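Local coordinates for protein acyl-CoA dehydrogenase (Bacillus anthracis, PDB 3OWA) that binds flavin-adenine dinucleotide and, as an acyl-CoA dehydrogenase, probably catalyses the flavin-dependent alpha,beta-dehydrogenation of acyl-CoA thioesters, at residues 365-368 with 369-373; 401-404 with 405-409; 275-278 with 279-283; 533-536 with 537-541. One frame throughout, in Å; residues are numbered along the deposited sequence. Where two conformers were deposited one is given.

Contact 1: 365-368 with 369-373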
# COMPACT_ATOMS: atom_id res chain seq x y z
N LYS A 365 -10.55 5.67 12.79
CA LYS A 365 -9.13 5.48 12.78
C LYS A 365 -8.68 4.51 11.68
O LYS A 365 -7.74 4.81 10.93
CB LYS A 365 -8.63 5.05 14.16
CG LYS A 365 -7.11 5.08 14.30
CD LYS A 365 -6.47 3.75 13.98
CE LYS A 365 -4.99 3.90 13.90
NZ LYS A 365 -4.26 2.60 13.72
N VAL A 366 -9.34 3.35 11.60
CA VAL A 366 -8.99 2.36 10.61
C VAL A 366 -9.36 2.86 9.23
O VAL A 366 -8.57 2.76 8.27
CB VAL A 366 -9.71 0.99 10.85
CG1 VAL A 366 -9.38 0.03 9.67
CG2 VAL A 366 -9.30 0.39 12.18
N PHE A 367 -10.56 3.42 9.10
CA PHE A 367 -11.01 3.81 7.76
C PHE A 367 -10.17 4.98 7.25
O PHE A 367 -9.74 4.96 6.11
CB PHE A 367 -12.48 4.20 7.79
CG PHE A 367 -13.08 4.42 6.43
CD1 PHE A 367 -13.56 3.35 5.70
CD2 PHE A 367 -13.22 5.70 5.92
CE1 PHE A 367 -14.13 3.55 4.45
CE2 PHE A 367 -13.77 5.92 4.66
CZ PHE A 367 -14.24 4.84 3.92
N GLY A 368 -9.93 5.97 8.10
CA GLY A 368 -9.11 7.13 7.70
C GLY A 368 -7.68 6.76 7.34
O GLY A 368 -7.13 7.20 6.34
N SER A 369 -7.05 5.93 8.17
CA SER A 369 -5.66 5.58 7.89
C SER A 369 -5.55 4.78 6.57
O SER A 369 -4.58 4.94 5.83
CB SER A 369 -5.07 4.83 9.08
OG SER A 369 -5.78 3.59 9.33
N GLU A 370 -6.53 3.92 6.28
CA GLU A 370 -6.53 3.14 5.02
C GLU A 370 -6.88 3.94 3.79
O GLU A 370 -6.34 3.71 2.71
CB GLU A 370 -7.45 1.89 5.12
CG GLU A 370 -6.88 0.96 6.16
CD GLU A 370 -7.50 -0.43 6.14
OE1 GLU A 370 -8.66 -0.58 5.70
OE2 GLU A 370 -6.82 -1.39 6.59
N VAL A 371 -7.79 4.88 3.91
CA VAL A 371 -8.04 5.78 2.81
C VAL A 371 -6.80 6.64 2.51
O VAL A 371 -6.45 6.84 1.35
CB VAL A 371 -9.27 6.74 3.18
CG1 VAL A 371 -9.30 7.94 2.26
CG2 VAL A 371 -10.59 5.96 3.05
N LEU A 372 -6.10 7.12 3.55
CA LEU A 372 -4.91 7.93 3.31
C LEU A 372 -3.84 7.02 2.68
O LEU A 372 -3.16 7.43 1.72
CB LEU A 372 -4.35 8.50 4.62
CG LEU A 372 -3.01 9.25 4.49
CD1 LEU A 372 -3.11 10.38 3.50
CD2 LEU A 372 -2.43 9.68 5.86
N ASP A 373 -3.71 5.80 3.19
CA ASP A 373 -2.73 4.85 2.61
C ASP A 373 -2.94 4.74 1.06
O ASP A 373 -1.98 4.75 0.26
CB ASP A 373 -2.93 3.50 3.29
CG ASP A 373 -2.00 2.41 2.79
OD1 ASP A 373 -0.93 2.18 3.41
OD2 ASP A 373 -2.30 1.78 1.76
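Phe367 and Val371, one helical turn apart, meet through a CH-pi contact: Val371 CG2 sits over one face of the Phe367 ring, offset toward its rim and 3.6 Å from Phe367 CE2. The ring can lie there because Phe367 CG is anti to the backbone N (chi1 -171°), which swings the phenyl along the helix toward the next turn. On another side of the helix, Ser369 folds its hydroxyl back on the preceding turn. With chi1 at 61°, Ser369 OG stands 2.8 Å from Lys365 O and 3.1 Å from Val366 O, two acceptors competing for one proton, and Ser369 OG itself accepts from Asn411 ND2. Glu370 runs alongside Val366, its CD 4.0 Å from Val366 CG1, and carries its carboxylate onward to a salt bridge with Arg415. Beneath these side chains the ordinary i to i+4 backbone bonds continue, Val371 N to Phe367 O at 2.9 Å among them. Lys365 extends its NZ to the carbonyls of Phe407 and Gly409 and to Asn411. Helix 358-383 is packed among three others of the C-terminal helical domain: Phe367 and Val371 against helix 305-336, Val366 against helix 411-427, and Leu372 against helix 257-293.

Contact 2: 401-404 with 405-409. With FAD (flavin-adenine dinucleotide), chain E.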
# COMPACT_ATOMS: atom_id res chain seq x y z
N SER A 401 2.71 8.25 6.05
CA SER A 401 1.39 7.66 6.19
C SER A 401 1.50 6.29 6.87
O SER A 401 0.62 5.89 7.65
CB SER A 401 0.78 7.45 4.78
OG SER A 401 -0.37 6.60 4.80
N ARG A 402 2.59 5.59 6.61
CA ARG A 402 2.61 4.12 6.90
C ARG A 402 2.37 3.81 8.41
O ARG A 402 1.75 2.74 8.79
CB ARG A 402 3.91 3.52 6.33
CG ARG A 402 4.03 1.96 6.50
CD ARG A 402 2.78 1.35 5.76
NE ARG A 402 2.58 -0.08 5.94
CZ ARG A 402 1.99 -0.66 7.00
NH1 ARG A 402 1.52 0.06 8.01
NH2 ARG A 402 1.84 -1.97 7.02
N ILE A 403 2.81 4.72 9.26
CA ILE A 403 2.75 4.49 10.72
C ILE A 403 1.31 4.65 11.20
O ILE A 403 0.95 4.12 12.27
CB ILE A 403 3.79 5.39 11.51
CG1 ILE A 403 3.89 5.06 13.01
CG2 ILE A 403 3.43 6.87 11.38
CD1 ILE A 403 4.31 3.65 13.32
N ASN A 404 0.45 5.34 10.44
CA ASN A 404 -0.86 5.60 10.99
C ASN A 404 -1.65 4.30 11.14
O ASN A 404 -2.59 4.27 11.94
CB ASN A 404 -1.69 6.54 10.12
CG ASN A 404 -1.03 7.89 9.97
OD1 ASN A 404 -0.40 8.36 10.90
ND2 ASN A 404 -1.13 8.49 8.78
N ARG A 405 -1.29 3.25 10.40
CA ARG A 405 -2.04 1.98 10.52
C ARG A 405 -1.57 1.18 11.71
O ARG A 405 -2.06 0.05 11.99
CB ARG A 405 -1.97 1.19 9.21
CG ARG A 405 -2.62 1.93 8.03
CD ARG A 405 -2.15 1.45 6.65
NE ARG A 405 -2.17 -0.02 6.65
CZ ARG A 405 -1.48 -0.77 5.82
NH1 ARG A 405 -0.68 -0.19 4.90
NH2 ARG A 405 -1.54 -2.11 5.93
N ILE A 406 -0.61 1.74 12.43
CA ILE A 406 0.01 1.05 13.55
C ILE A 406 -0.26 1.80 14.85
O ILE A 406 -0.58 1.17 15.86
CB ILE A 406 1.51 0.82 13.29
CG1 ILE A 406 1.71 -0.30 12.27
CG2 ILE A 406 2.26 0.47 14.59
CD1 ILE A 406 2.96 -0.12 11.47
N PHE A 407 -0.26 3.13 14.75
CA PHE A 407 -0.62 4.08 15.83
C PHE A 407 -1.94 3.85 16.46
O PHE A 407 -2.89 3.40 15.78
CB PHE A 407 -0.68 5.51 15.28
CG PHE A 407 0.63 6.24 15.27
CD1 PHE A 407 0.75 7.44 14.55
CD2 PHE A 407 1.72 5.78 16.01
CE1 PHE A 407 1.97 8.16 14.54
CE2 PHE A 407 2.94 6.52 16.03
CZ PHE A 407 3.06 7.69 15.29
N GLU A 408 -2.05 4.22 17.75
CA GLU A 408 -3.41 4.30 18.34
C GLU A 408 -4.13 2.97 18.25
O GLU A 408 -5.36 2.90 18.03
CB GLU A 408 -4.27 5.45 17.76
CG GLU A 408 -3.62 6.86 17.98
CD GLU A 408 -3.46 7.31 19.48
OE1 GLU A 408 -2.58 8.20 19.74
OE2 GLU A 408 -4.20 6.84 20.40
N GLY A 409 -3.36 1.90 18.44
CA GLY A 409 -3.92 0.54 18.27
C GLY A 409 -3.70 0.19 16.80
O GLY A 409 -4.07 0.97 15.90
PA FAD E . 2.94 -5.44 18.46
O1A FAD E . 4.14 -6.29 18.78
O2A FAD E . 2.00 -5.17 19.58
O5B FAD E . 2.14 -6.04 17.23
C5B FAD E . 2.76 -6.71 16.16
C4B FAD E . 1.71 -7.29 15.21
O4B FAD E . 0.91 -8.27 15.88
C3B FAD E . 0.77 -6.20 14.71
O3B FAD E . 0.34 -6.46 13.37
C2B FAD E . -0.42 -6.39 15.61
O2B FAD E . -1.61 -5.93 15.04
C1B FAD E . -0.44 -7.88 15.78
N9A FAD E . -1.16 -8.26 17.00
C8A FAD E . -0.87 -7.90 18.29
N7A FAD E . -1.77 -8.45 19.13
C5A FAD E . -2.62 -9.18 18.39
C6A FAD E . -3.74 -9.98 18.73
N6A FAD E . -4.08 -10.20 20.01
N1A FAD E . -4.43 -10.61 17.72
C2A FAD E . -4.03 -10.47 16.40
N3A FAD E . -2.91 -9.71 16.06
C4A FAD E . -2.23 -9.07 17.04
N1 FAD E . 3.40 4.81 22.30
C2 FAD E . 3.15 5.70 23.32
O2 FAD E . 2.62 5.32 24.35
N3 FAD E . 3.49 7.03 23.23
C4 FAD E . 4.11 7.52 22.13
O4 FAD E . 4.38 8.73 22.09
C4X FAD E . 4.36 6.63 21.07
N5 FAD E . 5.02 7.10 19.95
C5X FAD E . 5.34 6.22 18.93
C6 FAD E . 6.02 6.73 17.81
C7 FAD E . 6.37 5.86 16.78
C7M FAD E . 7.11 6.40 15.58
C8 FAD E . 6.03 4.49 16.90
C8M FAD E . 6.35 3.47 15.86
C9 FAD E . 5.32 4.01 18.00
C9A FAD E . 4.98 4.86 19.02
N10 FAD E . 4.27 4.39 20.11
C10 FAD E . 4.01 5.26 21.16
C1' FAD E . 3.94 2.91 20.27
C2' FAD E . 2.97 2.36 19.22
O2' FAD E . 1.72 3.02 19.12
C3' FAD E . 3.05 0.70 19.11
O3' FAD E . 3.90 0.53 18.03
C4' FAD E . 1.89 0.08 18.92
O4' FAD E . 1.06 0.45 20.01
C5' FAD E . 1.86 -1.41 18.59
O5' FAD E . 2.87 -2.04 19.34
P FAD E . 4.06 -2.86 18.70
O1P FAD E . 4.75 -1.92 17.73
O2P FAD E . 4.95 -3.38 19.80
O3P FAD E . 3.42 -4.02 17.83
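Arg402 and Arg405 lay their guanidinium groups flat on each other, centres 3.6 Å apart and planes at 14°. Followed outward, Arg402 CB points away from the following residues, CG is anti to the backbone N, and a bend at chi2 (59°) turns the chain back. Its CD comes within 3.9 Å of Arg405 NH1, its NE within 3.4 Å of the same nitrogen, and its CZ lies beneath that nitrogen, which is centred over the Arg402 plane. At the tip, Arg402 NH1 touches Ile406 CD1 at 3.8 Å, whereas Arg402 NH2 faces Arg405 NH2. Two cations so close probably tolerate each other because two carboxylates offset their charge: Asp377 of the second subunit forms salt bridges with both, and Asp373 binds Arg405. Gln381 of the second subunit also takes a hydrogen bond from Arg402 NH2.

Next to this pair, Ile403 O accepts from both Ile406 N and Phe407 N, two bonds across the turn. In the Phe407 conformer described here, Ile403 CG1 lies over a face of the ring, 3.5 Å from Phe407 CE2, and FAD C6 meets the ring edge, 3.6 Å from Phe407 CE2. Ile403 CD1 approaches FAD C8M. The arrangement belongs to the FAD pocket of the acyl-CoA dehydrogenase fold, where the turn before helix 411-427 meets the dimethylbenzene side of the isoalloxazine at the subunit interface.

Contact 3: 275-278 with 279-283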
# COMPACT_ATOMS: atom_id res chain seq x y z
N GLY A 275 -6.83 13.78 11.25
CA GLY A 275 -5.53 14.06 10.64
C GLY A 275 -5.37 13.38 9.28
O GLY A 275 -4.91 14.00 8.30
N THR A 276 -5.73 12.10 9.18
CA THR A 276 -5.53 11.39 7.91
C THR A 276 -6.44 12.00 6.83
O THR A 276 -6.12 11.97 5.65
CB THR A 276 -5.80 9.89 8.05
OG1 THR A 276 -7.14 9.72 8.52
CG2 THR A 276 -4.79 9.23 9.06
N VAL A 277 -7.55 12.57 7.26
CA VAL A 277 -8.49 13.15 6.32
C VAL A 277 -7.88 14.41 5.73
O VAL A 277 -8.03 14.66 4.51
CB VAL A 277 -9.88 13.44 6.96
CG1 VAL A 277 -10.62 14.52 6.19
CG2 VAL A 277 -10.74 12.17 6.98
N GLY A 278 -7.21 15.20 6.56
CA GLY A 278 -6.49 16.40 6.07
C GLY A 278 -5.40 16.01 5.08
O GLY A 278 -5.24 16.64 4.04
N SER A 279 -4.64 14.96 5.39
CA SER A 279 -3.62 14.53 4.49
C SER A 279 -4.15 13.99 3.19
O SER A 279 -3.54 14.19 2.15
CB SER A 279 -2.71 13.47 5.16
OG SER A 279 -2.19 13.97 6.40
N ALA A 280 -5.27 13.26 3.23
CA ALA A 280 -5.83 12.72 2.01
C ALA A 280 -6.29 13.85 1.11
O ALA A 280 -6.10 13.77 -0.09
CB ALA A 280 -7.01 11.71 2.31
N LYS A 281 -6.84 14.90 1.69
CA LYS A 281 -7.24 16.06 0.89
C LYS A 281 -6.04 16.74 0.26
O LYS A 281 -6.11 17.17 -0.89
CB LYS A 281 -7.95 17.11 1.74
CG LYS A 281 -9.33 16.76 2.22
CD LYS A 281 -9.88 17.98 2.93
CE LYS A 281 -11.17 17.71 3.68
NZ LYS A 281 -11.62 18.98 4.35
N ARG A 282 -4.93 16.81 0.98
CA ARG A 282 -3.74 17.43 0.42
C ARG A 282 -3.16 16.56 -0.73
O ARG A 282 -2.68 17.09 -1.75
CB ARG A 282 -2.69 17.61 1.53
CG ARG A 282 -1.39 18.22 1.05
CD ARG A 282 -1.63 19.64 0.44
NE ARG A 282 -0.35 20.16 -0.01
CZ ARG A 282 -0.20 21.27 -0.73
NH1 ARG A 282 1.03 21.65 -1.10
NH2 ARG A 282 -1.27 21.98 -1.09
N ALA A 283 -3.18 15.24 -0.56
CA ALA A 283 -2.72 14.35 -1.60
C ALA A 283 -3.58 14.52 -2.87
O ALA A 283 -3.05 14.50 -3.98
CB ALA A 283 -2.77 12.87 -1.13
O HOH W 1 -2.09 12.20 8.39
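Ser279, one turn after Gly275, opens the second half of this helical segment and joins the first in two ways. Its backbone N donates to Gly275 O at 3.1 Å. Its hydroxyl, placed beside its own backbone N by a chi1 of -54°, shares a water with the same carbonyl: the water lies 2.7 Å from Ser279 OG and gives Gly275 O a weak bond. The water thus bridges a side chain and a main-chain oxygen on one face of the helix.

Ala280 follows with a small methyl, its CB 3.5 Å from Thr276 O, and its N bonded to that oxygen at 2.9 Å. The short side chain packs against Thr375 of helix 358-383 and Thr318 of helix 305-336.

Lys281 stretches along Val277. Its CG passes 3.4 Å from Val277 O, and farther out its CE comes to 4.1 Å from Val277 CG1, so the aliphatic stem gives the valine an apolar neighbour. The ammonium group beyond is held by Glu103 and Glu322.

Arg282 grazes only the backbone of the preceding turn, CB 3.7 Å from Gly278 O. Its chain bends at chi2 (60°) and leads outward, to a salt bridge with Glu393 of helix 393-401 and another with Glu285 of its own helix. Ala283, whose N bonds to Ser279 O, turns its methyl to Thr375, Ile394 and Met397.

Helix 257-293 is thus wedged among helices 305-336, 358-383 and 393-401, with Val277, Ala280 and Ala283 on its packed sides, as part of the alpha-helical C-terminal domain of the acyl-CoA dehydrogenase fold.

Contact 4: 533-536 with 537-541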
# COMPACT_ATOMS: atom_id res chain seq x y z
N GLU A 533 -22.74 7.80 -4.94
CA GLU A 533 -23.12 6.67 -5.81
C GLU A 533 -21.97 5.70 -6.02
O GLU A 533 -22.12 4.47 -5.90
CB GLU A 533 -23.58 7.20 -7.17
CG GLU A 533 -24.98 7.81 -7.10
CD GLU A 533 -25.35 8.61 -8.34
OE1 GLU A 533 -24.45 9.02 -9.11
OE2 GLU A 533 -26.57 8.81 -8.54
N VAL A 534 -20.81 6.27 -6.32
CA VAL A 534 -19.63 5.53 -6.67
C VAL A 534 -19.07 4.81 -5.42
O VAL A 534 -18.78 3.62 -5.47
CB VAL A 534 -18.59 6.51 -7.30
CG1 VAL A 534 -17.18 6.06 -7.09
CG2 VAL A 534 -18.91 6.73 -8.81
N PHE A 535 -18.97 5.52 -4.30
CA PHE A 535 -18.42 4.91 -3.08
C PHE A 535 -19.36 3.79 -2.59
O PHE A 535 -18.90 2.70 -2.22
CB PHE A 535 -18.18 5.93 -1.95
CG PHE A 535 -17.75 5.29 -0.66
CD1 PHE A 535 -16.44 4.92 -0.46
CD2 PHE A 535 -18.69 5.00 0.34
CE1 PHE A 535 -16.04 4.29 0.71
CE2 PHE A 535 -18.32 4.37 1.52
CZ PHE A 535 -16.97 4.03 1.72
N CYS A 536 -20.65 4.08 -2.56
CA CYS A 536 -21.64 3.11 -2.08
C CYS A 536 -21.63 1.81 -2.86
O CYS A 536 -21.62 0.72 -2.27
CB CYS A 536 -23.03 3.71 -2.04
SG CYS A 536 -23.24 4.69 -0.56
N GLN A 537 -21.61 1.92 -4.18
CA GLN A 537 -21.57 0.75 -5.02
C GLN A 537 -20.38 -0.15 -4.67
O GLN A 537 -20.54 -1.37 -4.46
CB GLN A 537 -21.53 1.14 -6.50
CG GLN A 537 -21.43 -0.06 -7.39
CD GLN A 537 -22.18 0.11 -8.70
OE1 GLN A 537 -23.39 0.33 -8.72
NE2 GLN A 537 -21.45 0.01 -9.81
N GLU A 538 -19.19 0.45 -4.61
CA GLU A 538 -17.99 -0.34 -4.31
C GLU A 538 -17.88 -0.85 -2.88
O GLU A 538 -17.47 -1.98 -2.66
CB GLU A 538 -16.71 0.40 -4.74
CG GLU A 538 -16.47 0.31 -6.28
CD GLU A 538 -15.72 1.52 -6.87
OE1 GLU A 538 -15.52 1.60 -8.11
OE2 GLU A 538 -15.34 2.43 -6.09
N ALA A 539 -18.25 -0.02 -1.90
CA ALA A 539 -18.25 -0.43 -0.49
C ALA A 539 -19.29 -1.54 -0.23
O ALA A 539 -19.05 -2.44 0.57
CB ALA A 539 -18.54 0.75 0.41
N PHE A 540 -20.44 -1.44 -0.89
CA PHE A 540 -21.47 -2.48 -0.77
C PHE A 540 -21.04 -3.81 -1.37
O PHE A 540 -21.30 -4.86 -0.79
CB PHE A 540 -22.77 -2.03 -1.42
CG PHE A 540 -23.94 -2.91 -1.08
CD1 PHE A 540 -24.57 -2.81 0.16
CD2 PHE A 540 -24.40 -3.85 -2.00
CE1 PHE A 540 -25.67 -3.63 0.48
CE2 PHE A 540 -25.50 -4.69 -1.69
CZ PHE A 540 -26.13 -4.57 -0.46
N ASN A 541 -20.38 -3.75 -2.53
CA ASN A 541 -19.67 -4.90 -3.10
C ASN A 541 -18.71 -5.57 -2.11
O ASN A 541 -18.78 -6.79 -1.90
CB ASN A 541 -18.97 -4.52 -4.43
CG ASN A 541 -19.99 -4.30 -5.59
OD1 ASN A 541 -21.16 -4.67 -5.48
ND2 ASN A 541 -19.52 -3.71 -6.69
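Phe535 and Ala539 form the close-packed side of this helical segment. The methyl of Ala539 stands over one face of the Phe535 ring, displaced toward the rim, with Ala539 CB 3.8 Å from Phe535 CE2; the approach is a CH-pi contact, 23° off the ring normal. A chi1 of 174° carries the Phe535 ring along the helix to the following turn, where the alanine has only a CB to offer. The same pair is tied through the main chain, Ala539 N to Phe535 O at 2.8 Å. Met506 of helix 490-520 packs on both residues and also on Cys536. Phe540, bonded through its N to Cys536 O at 2.8 Å, sends its ring away from the preceding turn to Leu463 and Ile470 of helix 458-482.

Another flank is looser and more polar. Glu538 runs beside Val534, pointing the same way, but Glu538 OE2 is 4.2 Å from Val534 CG1, a loose contact, and the backbone bond beneath them, Glu538 N to Val534 O, is weak at 3.3 Å. The Glu538 carboxylate is held from outside the segment, by a salt bridge from OE1 to Lys582. Glu533 likewise pairs with Lys581, and Gln537 OE1 accepts from the backbone N of Leu576. Solvent is met at Asn541, the exposed residue at the end of the segment.

Helix 526-554 is thus packed on several sides, by apolar contacts to helices 490-520 and 458-482 and by Val534 and the salt bridges to helix 578-592, as a member of the alpha-helical bundle in the second of the chain's two C-terminal-type acyl-CoA dehydrogenase domains.

How the contacts relate
All four contacts are local, so none closes a long loop and none crosses or nests in another; along the chain they come in the order contact 3, contact 1, contact 2, contact 4. Tertiary packing brings the first three together. Leu372 of contact 1 rests its CD1 3.5 Å from Ser279 CB of contact 3, joining helices 358-383 and 257-293. Contact 2 is joined to contact 1 at both ends, through Asp373 and through Lys365, which connects that helix with the FAD-binding turn, and Asn404 also touches Thr276 of contact 3. Contact 4 reaches this group through Phe535, whose CZ lies 3.6 Å from Phe367 CZ, joining the two C-terminal-type domains.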